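Local coordinates for protein putative tryptophan halogenase (Xanthomonas campestris pv. campestris, PDB 6Y1W) that is a putative flavin-dependent halogenase that probably uses reduced FAD to halogenate an aromatic substrate, at residues G109-D114 / R134-Y139; Q121-K126 / P461-M466; A146-F151 / A484-L489; H387-V392 / P416-H421. All coordinates share one frame; numbering follows the deposited sequence. Where two conformers were deposited one is given.

Contact 1 (G109-D114 / R134-Y139); sequences GHTGTD and RDFGDY
T111 lays its methyl over the ring of F136, and this meeting forms the apolar half of the contact. T111 CG2 stands 3.6 Å from the F136 ring centroid, only 14° off the ring normal, so the C-H bonds of the methyl face the pi cloud in a CH-pi contact. The T111 methyl is anti to its own backbone N, which carries it into the second segment, where it also meets the backbone O of F136 and, at 3.7 Å, CB of Y139. Threonine suits a place with two demands: while CG2 packs on the ring, OG1 turns to polar company, taking a hydrogen bond from a water at 2.9 Å and sharing further hydrogen bonds with N443 and Q447 of helix 442-451. One residue on, the backbone takes over, with G112 N donating to Y139 O (2.9 Å, 152°). G112 has positive phi, a conformation glycine adopts easily. Of the Y139 side chain, CB makes the contact, for the ring leads away and Y139 OH accepts from R134 N at 3.0 Å. F136 meanwhile stands edge-to-face with W124. Within 134-139, OD2 of D135 accepts from G137 N at 2.9 Å, an Asx turn that starts the short 3-10 segment 136-138 in the loop connecting helices 120-129 and 141-148.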
loop_
_atom_site.group_PDB
_atom_site.type_symbol
_atom_site.label_atom_id
_atom_site.label_comp_id
_atom_site.label_asym_id
_atom_site.label_seq_id
_atom_site.Cartn_x
_atom_site.Cartn_y
_atom_site.Cartn_z
ATOM N N GLY A 109 10.346 2.232 14.496
ATOM C CA GLY A 109 11.246 1.138 14.157
ATOM C C GLY A 109 10.537 -0.201 13.996
ATOM O O GLY A 109 9.346 -0.270 13.723
ATOM N N HIS A 110 11.308 -1.279 14.146
ATOM C CA HIS A 110 10.786 -2.622 13.935
ATOM C C HIS A 110 11.393 -3.498 15.010
ATOM O O HIS A 110 12.547 -3.309 15.394
ATOM C CB HIS A 110 11.137 -3.181 12.548
ATOM C CG HIS A 110 10.349 -4.405 12.171
ATOM N ND1 HIS A 110 9.029 -4.351 11.756
ATOM C CD2 HIS A 110 10.688 -5.720 12.170
ATOM C CE1 HIS A 110 8.592 -5.575 11.511
ATOM N NE2 HIS A 110 9.580 -6.425 11.754
ATOM N N THR A 111 10.618 -4.419 15.516
ATOM C CA THR A 111 11.133 -5.287 16.575
ATOM C C THR A 111 11.669 -6.549 15.928
ATOM O O THR A 111 10.937 -7.222 15.201
ATOM C CB THR A 111 10.028 -5.619 17.566
ATOM O OG1 THR A 111 9.512 -4.386 18.067
ATOM C CG2 THR A 111 10.622 -6.458 18.771
ATOM N N GLY A 112 12.939 -6.870 16.191
ATOM C CA GLY A 112 13.491 -8.145 15.733
ATOM C C GLY A 112 13.686 -8.185 14.227
ATOM O O GLY A 112 13.844 -7.162 13.555
ATOM N N THR A 113 13.664 -9.396 13.693
ATOM C CA THR A 113 13.912 -9.676 12.287
ATOM C C THR A 113 12.822 -10.596 11.766
ATOM O O THR A 113 12.495 -11.588 12.417
ATOM C CB THR A 113 15.261 -10.349 12.084
ATOM O OG1 THR A 113 16.277 -9.476 12.579
ATOM C CG2 THR A 113 15.501 -10.611 10.589
ATOM N N ASP A 114 12.261 -10.260 10.607
ATOM C CA ASP A 114 11.189 -11.060 10.030
ATOM C C ASP A 114 11.740 -12.148 9.124
ATOM O O ASP A 114 12.860 -12.077 8.616
ATOM C CB ASP A 114 10.240 -10.197 9.188
ATOM C CG ASP A 114 9.559 -9.088 9.973
ATOM O OD1 ASP A 114 9.436 -9.143 11.221
ATOM O OD2 ASP A 114 9.091 -8.151 9.309
ATOM N N ARG A 134 13.044 -12.906 26.071
ATOM C CA ARG A 134 13.046 -11.724 26.927
ATOM C C ARG A 134 11.846 -10.853 26.585
ATOM O O ARG A 134 11.063 -11.180 25.697
ATOM C CB ARG A 134 14.355 -10.975 26.774
ATOM C CG ARG A 134 15.512 -11.903 27.103
ATOM C CD ARG A 134 16.791 -11.211 27.029
ATOM N NE ARG A 134 16.706 -9.901 27.660
ATOM C CZ ARG A 134 17.528 -9.497 28.620
ATOM N NH1 ARG A 134 18.490 -10.312 29.050
ATOM N NH2 ARG A 134 17.387 -8.290 29.147
ATOM N N ASP A 135 11.649 -9.765 27.333
ATOM C CA ASP A 135 10.580 -8.829 26.988
ATOM C C ASP A 135 10.660 -8.465 25.505
ATOM O O ASP A 135 11.744 -8.241 24.965
ATOM C CB ASP A 135 10.682 -7.552 27.829
ATOM C CG ASP A 135 9.460 -6.638 27.655
ATOM O OD1 ASP A 135 8.445 -6.881 28.336
ATOM O OD2 ASP A 135 9.497 -5.698 26.828
ATOM N N PHE A 136 9.493 -8.391 24.853
ATOM C CA PHE A 136 9.429 -8.038 23.440
ATOM C C PHE A 136 10.204 -6.764 23.136
ATOM O O PHE A 136 10.830 -6.652 22.078
ATOM C CB PHE A 136 7.959 -7.859 23.024
ATOM C CG PHE A 136 7.741 -7.823 21.527
ATOM C CD1 PHE A 136 8.075 -8.911 20.750
ATOM C CD2 PHE A 136 7.156 -6.713 20.911
ATOM C CE1 PHE A 136 7.869 -8.915 19.377
ATOM C CE2 PHE A 136 6.949 -6.696 19.536
ATOM C CZ PHE A 136 7.309 -7.788 18.760
ATOM N N GLY A 137 10.182 -5.792 24.061
ATOM C CA GLY A 137 10.855 -4.518 23.796
ATOM C C GLY A 137 12.366 -4.622 23.697
ATOM O O GLY A 137 12.997 -3.774 23.058
ATOM N N ASP A 138 12.970 -5.663 24.296
ATOM C CA ASP A 138 14.419 -5.829 24.246
ATOM C C ASP A 138 14.959 -6.050 22.842
ATOM O O ASP A 138 16.175 -5.966 22.644
ATOM C CB ASP A 138 14.877 -7.030 25.100
ATOM C CG ASP A 138 14.778 -6.742 26.599
ATOM O OD1 ASP A 138 14.358 -5.630 26.957
ATOM O OD2 ASP A 138 15.078 -7.627 27.434
ATOM N N TYR A 139 14.100 -6.316 21.866
ATOM C CA TYR A 139 14.535 -6.616 20.510
ATOM C C TYR A 139 14.338 -5.446 19.546
ATOM O O TYR A 139 14.438 -5.642 18.340
ATOM C CB TYR A 139 13.809 -7.884 20.017
ATOM C CG TYR A 139 14.017 -9.026 21.000
ATOM C CD1 TYR A 139 15.209 -9.768 20.978
ATOM C CD2 TYR A 139 13.034 -9.366 21.930
ATOM C CE1 TYR A 139 15.411 -10.801 21.900
ATOM C CE2 TYR A 139 13.249 -10.409 22.857
ATOM C CZ TYR A 139 14.436 -11.118 22.808
ATOM O OH TYR A 139 14.691 -12.134 23.717
HETATM O O HOH W 1 9.216 -3.996 20.900
#

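Contact 2 (Q121-K126 / P461-M466); sequences QHFWLK and PVADLM
F123 fits its ring against three side chains of 461-466, and this apolar patch is the tightly packed part of the contact. F123 CZ touches V462 CG1 at 3.8 Å, F123 CD1 meets A463 CB at the same distance, and M466 SD comes to 3.7 Å from F123 CD1. The sulfur lies 4.8 Å from the F123 ring centroid and 70° off the normal, an oblique Met-aromatic contact in which the two side chains cross at about a right angle. A463 suits the closest approach of the backbones: with CB as its whole side chain, it fits against the helix, near H122 O as well as the F123 ring. In the fold, this is where helix 120-129 packs against the loop leading into helix 468-486, whose residues 461-465 have helical backbone angles but lack regular helical bonding; L471 and F474 of helix 468-486 add to the packing round M466. The other flank is polar and hydrated. K126 starts with CG anti to its backbone N (chi1 168°), lays its methylenes past A463 O and ends at D464, where K126 NZ forms a salt bridge to D464 OD1 of 2.8 Å, met on the anti side of the carboxylate. A lysine serves both halves, with an apolar stem and a charged end. Water 2 accepts from K126 NZ at 2.7 Å and donates to D464 O. The carboxylate has further partners: OD1 is hydrogen-bonded to H459, and OD2 to Q367 of the second subunit, which brings this flank to the dimer interface.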
loop_
_atom_site.group_PDB
_atom_site.type_symbol
_atom_site.label_atom_id
_atom_site.label_comp_id
_atom_site.label_asym_id
_atom_site.label_seq_id
_atom_site.Cartn_x
_atom_site.Cartn_y
_atom_site.Cartn_z
ATOM N N GLN A 121 7.327 -11.511 15.413
ATOM C CA GLN A 121 6.550 -11.835 16.599
ATOM C C GLN A 121 6.199 -13.311 16.674
ATOM O O GLN A 121 5.961 -13.807 17.780
ATOM C CB GLN A 121 5.290 -10.971 16.700
ATOM C CG GLN A 121 4.124 -11.360 15.783
ATOM C CD GLN A 121 4.250 -10.822 14.361
ATOM O OE1 GLN A 121 5.335 -10.442 13.905
ATOM N NE2 GLN A 121 3.136 -10.897 13.607
ATOM N N HIS A 122 6.134 -14.017 15.531
ATOM C CA HIS A 122 5.843 -15.455 15.578
ATOM C C HIS A 122 6.990 -16.225 16.199
ATOM O O HIS A 122 6.755 -17.126 17.014
ATOM C CB HIS A 122 5.512 -15.971 14.175
ATOM C CG HIS A 122 4.258 -15.365 13.644
ATOM N ND1 HIS A 122 3.016 -15.759 14.092
ATOM C CD2 HIS A 122 4.049 -14.318 12.808
ATOM C CE1 HIS A 122 2.090 -15.015 13.519
ATOM N NE2 HIS A 122 2.691 -14.130 12.735
ATOM N N PHE A 123 8.233 -15.846 15.880
ATOM C CA PHE A 123 9.389 -16.458 16.532
ATOM C C PHE A 123 9.437 -16.068 17.996
ATOM O O PHE A 123 9.732 -16.909 18.858
ATOM C CB PHE A 123 10.669 -16.061 15.800
ATOM C CG PHE A 123 10.645 -16.489 14.367
ATOM C CD1 PHE A 123 11.004 -17.779 14.013
ATOM C CD2 PHE A 123 10.155 -15.630 13.385
ATOM C CE1 PHE A 123 10.923 -18.210 12.695
ATOM C CE2 PHE A 123 10.075 -16.037 12.067
ATOM C CZ PHE A 123 10.451 -17.325 11.708
ATOM N N TRP A 124 9.108 -14.813 18.306
ATOM C CA TRP A 124 9.105 -14.407 19.713
ATOM C C TRP A 124 8.050 -15.168 20.510
ATOM O O TRP A 124 8.318 -15.596 21.638
ATOM C CB TRP A 124 8.899 -12.900 19.827
ATOM C CG TRP A 124 8.981 -12.426 21.233
ATOM C CD1 TRP A 124 10.113 -12.023 21.890
ATOM C CD2 TRP A 124 7.907 -12.298 22.173
ATOM N NE1 TRP A 124 9.804 -11.650 23.181
ATOM C CE2 TRP A 124 8.466 -11.834 23.390
ATOM C CE3 TRP A 124 6.538 -12.555 22.123
ATOM C CZ2 TRP A 124 7.694 -11.591 24.534
ATOM C CZ3 TRP A 124 5.781 -12.324 23.258
ATOM C CH2 TRP A 124 6.359 -11.858 24.452
ATOM N N LEU A 125 6.847 -15.356 19.932
ATOM C CA LEU A 125 5.771 -16.082 20.609
ATOM C C LEU A 125 6.166 -17.536 20.888
ATOM O O LEU A 125 5.909 -18.061 21.982
ATOM C CB LEU A 125 4.497 -16.024 19.756
ATOM C CG LEU A 125 3.765 -14.666 19.813
ATOM C CD1 LEU A 125 2.789 -14.474 18.633
ATOM C CD2 LEU A 125 3.087 -14.421 21.181
ATOM N N LYS A 126 6.778 -18.199 19.908
ATOM C CA LYS A 126 7.268 -19.553 20.134
ATOM C C LYS A 126 8.304 -19.534 21.239
ATOM O O LYS A 126 8.280 -20.374 22.152
ATOM C CB LYS A 126 7.864 -20.109 18.843
ATOM C CG LYS A 126 8.664 -21.390 18.986
ATOM C CD LYS A 126 7.814 -22.596 18.959
ATOM C CE LYS A 126 8.698 -23.834 18.908
ATOM N NZ LYS A 126 7.730 -24.952 18.990
ATOM N N PRO A 461 3.300 -21.626 12.234
ATOM C CA PRO A 461 4.035 -22.893 12.415
ATOM C C PRO A 461 5.464 -22.903 11.865
ATOM O O PRO A 461 6.226 -23.816 12.204
ATOM C CB PRO A 461 3.146 -23.932 11.705
ATOM C CG PRO A 461 2.275 -23.154 10.800
ATOM C CD PRO A 461 2.082 -21.784 11.408
ATOM N N VAL A 462 5.881 -21.930 11.053
ATOM C CA VAL A 462 7.266 -21.967 10.611
ATOM C C VAL A 462 8.207 -21.849 11.821
ATOM O O VAL A 462 9.323 -22.368 11.795
ATOM C CB VAL A 462 7.547 -20.869 9.570
ATOM C CG1 VAL A 462 7.648 -19.506 10.245
ATOM C CG2 VAL A 462 8.824 -21.174 8.809
ATOM N N ALA A 463 7.748 -21.210 12.894
ATOM C CA ALA A 463 8.620 -21.099 14.061
ATOM C C ALA A 463 8.754 -22.448 14.761
ATOM O O ALA A 463 9.712 -22.664 15.516
ATOM C CB ALA A 463 8.079 -20.031 15.000
ATOM N N ASP A 464 7.850 -23.388 14.500
ATOM C CA ASP A 464 7.986 -24.679 15.180
ATOM C C ASP A 464 9.117 -25.512 14.592
ATOM O O ASP A 464 9.452 -26.568 15.148
ATOM C CB ASP A 464 6.674 -25.472 15.123
ATOM C CG ASP A 464 5.561 -24.826 15.910
ATOM O OD1 ASP A 464 5.791 -24.359 17.058
ATOM O OD2 ASP A 464 4.432 -24.790 15.399
ATOM N N LEU A 465 9.725 -25.052 13.496
ATOM C CA LEU A 465 10.871 -25.724 12.920
ATOM C C LEU A 465 12.118 -25.532 13.776
ATOM O O LEU A 465 13.086 -26.285 13.623
ATOM C CB LEU A 465 11.149 -25.199 11.510
ATOM C CG LEU A 465 10.165 -25.624 10.399
ATOM C CD1 LEU A 465 10.476 -24.848 9.129
ATOM C CD2 LEU A 465 10.256 -27.102 10.138
ATOM N N MET A 466 12.153 -24.500 14.620
ATOM C CA MET A 466 13.356 -24.213 15.390
ATOM C C MET A 466 13.331 -24.875 16.759
ATOM O O MET A 466 12.394 -24.681 17.537
ATOM C CB MET A 466 13.535 -22.708 15.541
ATOM C CG MET A 466 13.760 -22.062 14.191
ATOM S SD MET A 466 13.662 -20.300 14.413
ATOM C CE MET A 466 15.339 -19.962 14.730
HETATM O O HOH W 2 8.863 -27.150 17.810
#

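Contact 3 (A146-F151 / A484-L489); sequences AQEGRF and ATLARL
This is a contact between two helix ends, in which R150, just past helix 141-148, lies against the turn L486-L489 at the C-terminal end of helix 468-486. R150 CB meets L489 CB at 3.9 Å, and the arginine chain, extended from CG to NE, runs on past the L489 carbonyl. In the conformer given, R150 NH1 donates to L489 O at 2.8 Å; since R150 was modelled in two conformers, this grip need not be permanent. The bond lies in the carbonyl plane with a C=O...N angle of 160°. Arginine is apt because its CB packs on the leucine, its stem passes the carbonyl oxygen and its end can reach that acceptor. The acceptor is presented by a type I beta turn, closed by L489 N to L486 O (3.0 Å). In 146-151, G149 is the first residue to leave the helix, with positive phi, which glycine tolerates well. Beside it the E148 and L486 side chains cross at about a right angle, with E148 CG 3.9 Å from L486 CD2, while the E148 carboxylate turns to a salt bridge with R144. F151 points its side chain away from the turn and stacks on F88; the F151 side chain is about 8 Å from that of K89, the predicted catalytic lysine.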
loop_
_atom_site.group_PDB
_atom_site.type_symbol
_atom_site.label_atom_id
_atom_site.label_comp_id
_atom_site.label_asym_id
_atom_site.label_seq_id
_atom_site.Cartn_x
_atom_site.Cartn_y
_atom_site.Cartn_z
ATOM N N ALA A 146 14.477 4.730 23.976
ATOM C CA ALA A 146 13.517 5.382 24.861
ATOM C C ALA A 146 13.829 5.058 26.308
ATOM O O ALA A 146 13.797 5.941 27.162
ATOM C CB ALA A 146 12.080 4.946 24.508
ATOM N N GLN A 147 14.147 3.795 26.596
ATOM C CA GLN A 147 14.412 3.414 27.976
ATOM C C GLN A 147 15.654 4.087 28.521
ATOM O O GLN A 147 15.695 4.406 29.716
ATOM C CB GLN A 147 14.575 1.904 28.088
ATOM C CG GLN A 147 13.236 1.237 27.823
ATOM C CD GLN A 147 13.323 -0.283 27.951
ATOM O OE1 GLN A 147 14.302 -0.905 27.555
ATOM N NE2 GLN A 147 12.255 -0.886 28.480
ATOM N N GLU A 148 16.686 4.241 27.699
ATOM C CA GLU A 148 17.975 4.720 28.193
ATOM C C GLU A 148 18.209 6.196 27.927
ATOM O O GLU A 148 19.258 6.715 28.334
ATOM C CB GLU A 148 19.126 3.923 27.563
ATOM C CG GLU A 148 19.055 2.407 27.802
ATOM C CD GLU A 148 19.057 2.041 29.257
ATOM O OE1 GLU A 148 19.612 2.829 30.072
ATOM O OE2 GLU A 148 18.505 0.960 29.605
ATOM N N GLY A 149 17.308 6.870 27.213
ATOM C CA GLY A 149 17.458 8.311 27.006
ATOM C C GLY A 149 18.599 8.701 26.091
ATOM O O GLY A 149 19.288 9.712 26.342
ATOM N N ARG A 150 18.812 7.935 25.030
ATOM C CA ARG A 150 19.910 8.131 24.091
ATOM C C ARG A 150 19.390 8.424 22.689
ATOM O O ARG A 150 18.323 7.938 22.287
ATOM C CB ARG A 150 20.800 6.875 24.047
ATOM C CG ARG A 150 21.448 6.558 25.381
ATOM C CD ARG A 150 22.404 5.396 25.246
ATOM N NE ARG A 150 23.092 5.123 26.504
ATOM C CZ ARG A 150 24.255 5.658 26.861
ATOM N NH1 ARG A 150 24.878 6.511 26.059
ATOM N NH2 ARG A 150 24.790 5.340 28.036
ATOM N N PHE A 151 20.155 9.215 21.921
ATOM C CA PHE A 151 19.780 9.487 20.536
ATOM C C PHE A 151 20.983 9.991 19.761
ATOM O O PHE A 151 21.700 10.888 20.236
ATOM C CB PHE A 151 18.657 10.539 20.395
ATOM C CG PHE A 151 18.268 10.768 18.952
ATOM C CD1 PHE A 151 17.340 9.929 18.344
ATOM C CD2 PHE A 151 18.919 11.723 18.170
ATOM C CE1 PHE A 151 17.035 10.077 17.007
ATOM C CE2 PHE A 151 18.629 11.871 16.822
ATOM C CZ PHE A 151 17.682 11.026 16.235
ATOM N N ALA A 484 24.625 -3.424 21.099
ATOM C CA ALA A 484 25.883 -2.855 20.606
ATOM C C ALA A 484 25.638 -1.529 19.905
ATOM O O ALA A 484 26.482 -0.621 19.949
ATOM C CB ALA A 484 26.570 -3.828 19.660
ATOM N N THR A 485 24.515 -1.430 19.203
ATOM C CA THR A 485 24.159 -0.183 18.540
ATOM C C THR A 485 23.776 0.875 19.567
ATOM O O THR A 485 24.220 2.031 19.476
ATOM C CB THR A 485 23.036 -0.442 17.541
ATOM O OG1 THR A 485 23.467 -1.440 16.597
ATOM C CG2 THR A 485 22.677 0.827 16.753
ATOM N N LEU A 486 23.010 0.475 20.587
ATOM C CA LEU A 486 22.583 1.408 21.623
ATOM C C LEU A 486 23.778 1.991 22.356
ATOM O O LEU A 486 23.781 3.178 22.708
ATOM C CB LEU A 486 21.667 0.682 22.598
ATOM C CG LEU A 486 21.089 1.439 23.787
ATOM C CD1 LEU A 486 20.000 2.445 23.334
ATOM C CD2 LEU A 486 20.518 0.463 24.774
ATOM N N ALA A 487 24.807 1.163 22.606
ATOM C CA ALA A 487 25.981 1.638 23.343
ATOM C C ALA A 487 26.758 2.718 22.592
ATOM O O ALA A 487 27.575 3.410 23.206
ATOM C CB ALA A 487 26.919 0.464 23.649
ATOM N N ARG A 488 26.554 2.853 21.289
ATOM C CA ARG A 488 27.190 3.877 20.471
ATOM C C ARG A 488 26.396 5.179 20.416
ATOM O O ARG A 488 26.876 6.154 19.825
ATOM C CB ARG A 488 27.399 3.380 19.046
ATOM C CG ARG A 488 28.231 2.127 18.941
ATOM C CD ARG A 488 28.023 1.472 17.583
ATOM N NE ARG A 488 27.768 2.456 16.541
ATOM C CZ ARG A 488 27.164 2.194 15.387
ATOM N NH1 ARG A 488 26.990 3.167 14.498
ATOM N NH2 ARG A 488 26.723 0.967 15.125
ATOM N N LEU A 489 25.224 5.227 21.033
ATOM C CA LEU A 489 24.420 6.448 20.970
ATOM C C LEU A 489 24.659 7.307 22.210
ATOM O O LEU A 489 24.731 6.775 23.323
ATOM C CB LEU A 489 22.926 6.093 20.871
ATOM C CG LEU A 489 22.537 5.202 19.694
ATOM C CD1 LEU A 489 21.059 4.898 19.892
ATOM C CD2 LEU A 489 22.792 5.894 18.393
#

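Contact 4 (H387-V392 / P416-H421); sequences HIRDFV and PDSLRH
S418 and D390 join two helices, 371-397 and 417-429, through a very short hydrogen bond in which S418 OG donates to D390 OD2 at 2.5 Å. The motif is a helix pair, whose local axes cross at -61° with 9.6 Å between them, and the bond sits on the first turn of the second helix. Serine suits the place because its short side chain puts a hydroxyl beside the carboxylate; OG lies between the backbone N and carbonyl carbon (chi1 51°). L419 lines the same side with carbon, its CB 4.0 Å from D390 CG and its two methyls near D390 O, and it packs further on W445. P416, the N-cap residue, brings CG to 3.7 Å from D390 OD1. In the next shell R389 fixes the carboxylate. It grips D390 side-on, with NE and NH2 both bonding to OD1, the latter at 2.8 Å, so that OD2 is left to the serine. The guanidinium in turn has P416 over one face and a cation-pi partner in W240. This salt bridge should favour an ionised aspartate. Finally, water 3 spans the edge, accepting from R389 NH2 at 3.0 Å and donating to S418 OG at 3.1 Å.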
loop_
_atom_site.group_PDB
_atom_site.type_symbol
_atom_site.label_atom_id
_atom_site.label_comp_id
_atom_site.label_asym_id
_atom_site.label_seq_id
_atom_site.Cartn_x
_atom_site.Cartn_y
_atom_site.Cartn_z
ATOM N N HIS A 387 -8.631 4.517 9.467
ATOM C CA HIS A 387 -7.594 3.625 9.969
ATOM C C HIS A 387 -6.951 4.180 11.248
ATOM O O HIS A 387 -6.678 3.432 12.202
ATOM C CB HIS A 387 -6.525 3.418 8.911
ATOM C CG HIS A 387 -5.246 2.985 9.505
ATOM N ND1 HIS A 387 -5.056 1.695 9.940
ATOM C CD2 HIS A 387 -4.124 3.676 9.839
ATOM C CE1 HIS A 387 -3.855 1.594 10.487
ATOM N NE2 HIS A 387 -3.272 2.776 10.434
ATOM N N ILE A 388 -6.650 5.479 11.270
ATOM C CA ILE A 388 -6.082 6.051 12.487
ATOM C C ILE A 388 -7.101 6.014 13.624
ATOM O O ILE A 388 -6.756 5.669 14.769
ATOM C CB ILE A 388 -5.567 7.473 12.199
ATOM C CG1 ILE A 388 -4.399 7.397 11.210
ATOM C CG2 ILE A 388 -5.057 8.141 13.414
ATOM C CD1 ILE A 388 -4.057 8.828 10.578
ATOM N N ARG A 389 -8.368 6.338 13.319
ATOM C CA ARG A 389 -9.451 6.244 14.304
ATOM C C ARG A 389 -9.452 4.876 14.969
ATOM O O ARG A 389 -9.527 4.779 16.208
ATOM C CB ARG A 389 -10.804 6.513 13.627
ATOM C CG ARG A 389 -11.998 6.352 14.603
ATOM C CD ARG A 389 -13.265 6.036 13.846
ATOM N NE ARG A 389 -13.146 4.733 13.214
ATOM C CZ ARG A 389 -13.913 4.337 12.191
ATOM N NH1 ARG A 389 -14.855 5.184 11.742
ATOM N NH2 ARG A 389 -13.753 3.109 11.650
ATOM N N ASP A 390 -9.347 3.803 14.157
ATOM C CA ASP A 390 -9.421 2.452 14.718
ATOM C C ASP A 390 -8.277 2.212 15.682
ATOM O O ASP A 390 -8.442 1.524 16.700
ATOM C CB ASP A 390 -9.402 1.398 13.609
ATOM C CG ASP A 390 -10.739 1.279 12.878
ATOM O OD1 ASP A 390 -11.712 1.979 13.259
ATOM O OD2 ASP A 390 -10.762 0.507 11.878
ATOM N N PHE A 391 -7.096 2.750 15.368
ATOM C CA PHE A 391 -5.945 2.532 16.226
ATOM C C PHE A 391 -6.089 3.287 17.550
ATOM O O PHE A 391 -5.633 2.805 18.602
ATOM C CB PHE A 391 -4.668 2.966 15.485
ATOM C CG PHE A 391 -3.408 2.287 16.018
ATOM C CD1 PHE A 391 -3.000 1.066 15.496
ATOM C CD2 PHE A 391 -2.649 2.880 17.035
ATOM C CE1 PHE A 391 -1.844 0.435 15.994
ATOM C CE2 PHE A 391 -1.513 2.273 17.523
ATOM C CZ PHE A 391 -1.097 1.050 17.007
ATOM N N VAL A 392 -6.699 4.478 17.515
ATOM C CA VAL A 392 -6.976 5.212 18.741
ATOM C C VAL A 392 -7.987 4.445 19.578
ATOM O O VAL A 392 -7.802 4.268 20.790
ATOM C CB VAL A 392 -7.450 6.631 18.394
ATOM C CG1 VAL A 392 -7.979 7.389 19.651
ATOM C CG2 VAL A 392 -6.314 7.412 17.682
ATOM N N PRO A 416 -15.907 -0.704 15.791
ATOM C CA PRO A 416 -16.010 -0.898 14.334
ATOM C C PRO A 416 -15.555 -2.288 13.932
ATOM O O PRO A 416 -14.573 -2.823 14.453
ATOM C CB PRO A 416 -15.085 0.177 13.750
ATOM C CG PRO A 416 -14.954 1.215 14.829
ATOM C CD PRO A 416 -15.011 0.412 16.128
ATOM N N ASP A 417 -16.278 -2.867 12.959
ATOM C CA ASP A 417 -15.929 -4.191 12.473
ATOM C C ASP A 417 -14.495 -4.238 11.962
ATOM O O ASP A 417 -13.825 -5.282 12.059
ATOM C CB ASP A 417 -16.882 -4.585 11.326
ATOM C CG ASP A 417 -18.280 -4.963 11.826
ATOM O OD1 ASP A 417 -18.408 -5.388 12.994
ATOM O OD2 ASP A 417 -19.242 -4.852 11.042
ATOM N N SER A 418 -14.025 -3.127 11.388
ATOM C CA SER A 418 -12.663 -3.079 10.853
ATOM C C SER A 418 -11.642 -3.301 11.967
ATOM O O SER A 418 -10.647 -4.008 11.774
ATOM C CB SER A 418 -12.421 -1.735 10.136
ATOM O OG SER A 418 -12.771 -0.580 10.930
ATOM N N LEU A 419 -11.890 -2.727 13.151
ATOM C CA LEU A 419 -10.972 -2.946 14.267
ATOM C C LEU A 419 -11.144 -4.340 14.864
ATOM O O LEU A 419 -10.162 -4.993 15.224
ATOM C CB LEU A 419 -11.174 -1.870 15.353
ATOM C CG LEU A 419 -10.406 -2.168 16.648
ATOM C CD1 LEU A 419 -8.883 -2.159 16.356
ATOM C CD2 LEU A 419 -10.774 -1.110 17.677
ATOM N N ARG A 420 -12.397 -4.792 15.004
ATOM C CA ARG A 420 -12.622 -6.124 15.559
ATOM C C ARG A 420 -11.867 -7.179 14.760
ATOM O O ARG A 420 -11.251 -8.086 15.333
ATOM C CB ARG A 420 -14.122 -6.437 15.588
ATOM C CG ARG A 420 -14.443 -7.831 16.154
ATOM C CD ARG A 420 -15.958 -8.023 16.335
ATOM N NE ARG A 420 -16.485 -7.074 17.309
ATOM C CZ ARG A 420 -16.465 -7.284 18.625
ATOM N NH1 ARG A 420 -15.957 -8.413 19.103
ATOM N NH2 ARG A 420 -16.950 -6.375 19.464
ATOM N N HIS A 421 -11.921 -7.093 13.428
ATOM C CA HIS A 421 -11.217 -8.077 12.613
ATOM C C HIS A 421 -9.716 -8.064 12.882
ATOM O O HIS A 421 -9.093 -9.132 13.019
ATOM C CB HIS A 421 -11.502 -7.832 11.123
ATOM C CG HIS A 421 -10.696 -8.712 10.207
ATOM N ND1 HIS A 421 -10.999 -10.042 9.989
ATOM C CD2 HIS A 421 -9.597 -8.448 9.453
ATOM C CE1 HIS A 421 -10.120 -10.560 9.145
ATOM N NE2 HIS A 421 -9.256 -9.613 8.808
HETATM O O HOH W 3 -14.925 1.193 9.592
#

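Overall arrangement
From the N terminus, contact 1 closes a short loop around helix 120-129, bringing the run after strand 102-107 against the one leading to helix 141-148. Contact 2 starts inside that loop, on helix 120-129, and crosses contact 1 to reach the chain before helix 468-486; the two touch where R134 O meets W124 NE1. Contact 3 opens after contact 1 has closed, on helix 141-148, and crosses contact 2 to reach the end of helix 468-486, their centres about 28 Å apart. Contact 4, a local closure between helices 371-397 and 417-429, is nested inside both long loops. Contacts 2 and 3 thus tie helices 120-129 and 141-148 respectively to the approach to helix 468-486 and to its far end.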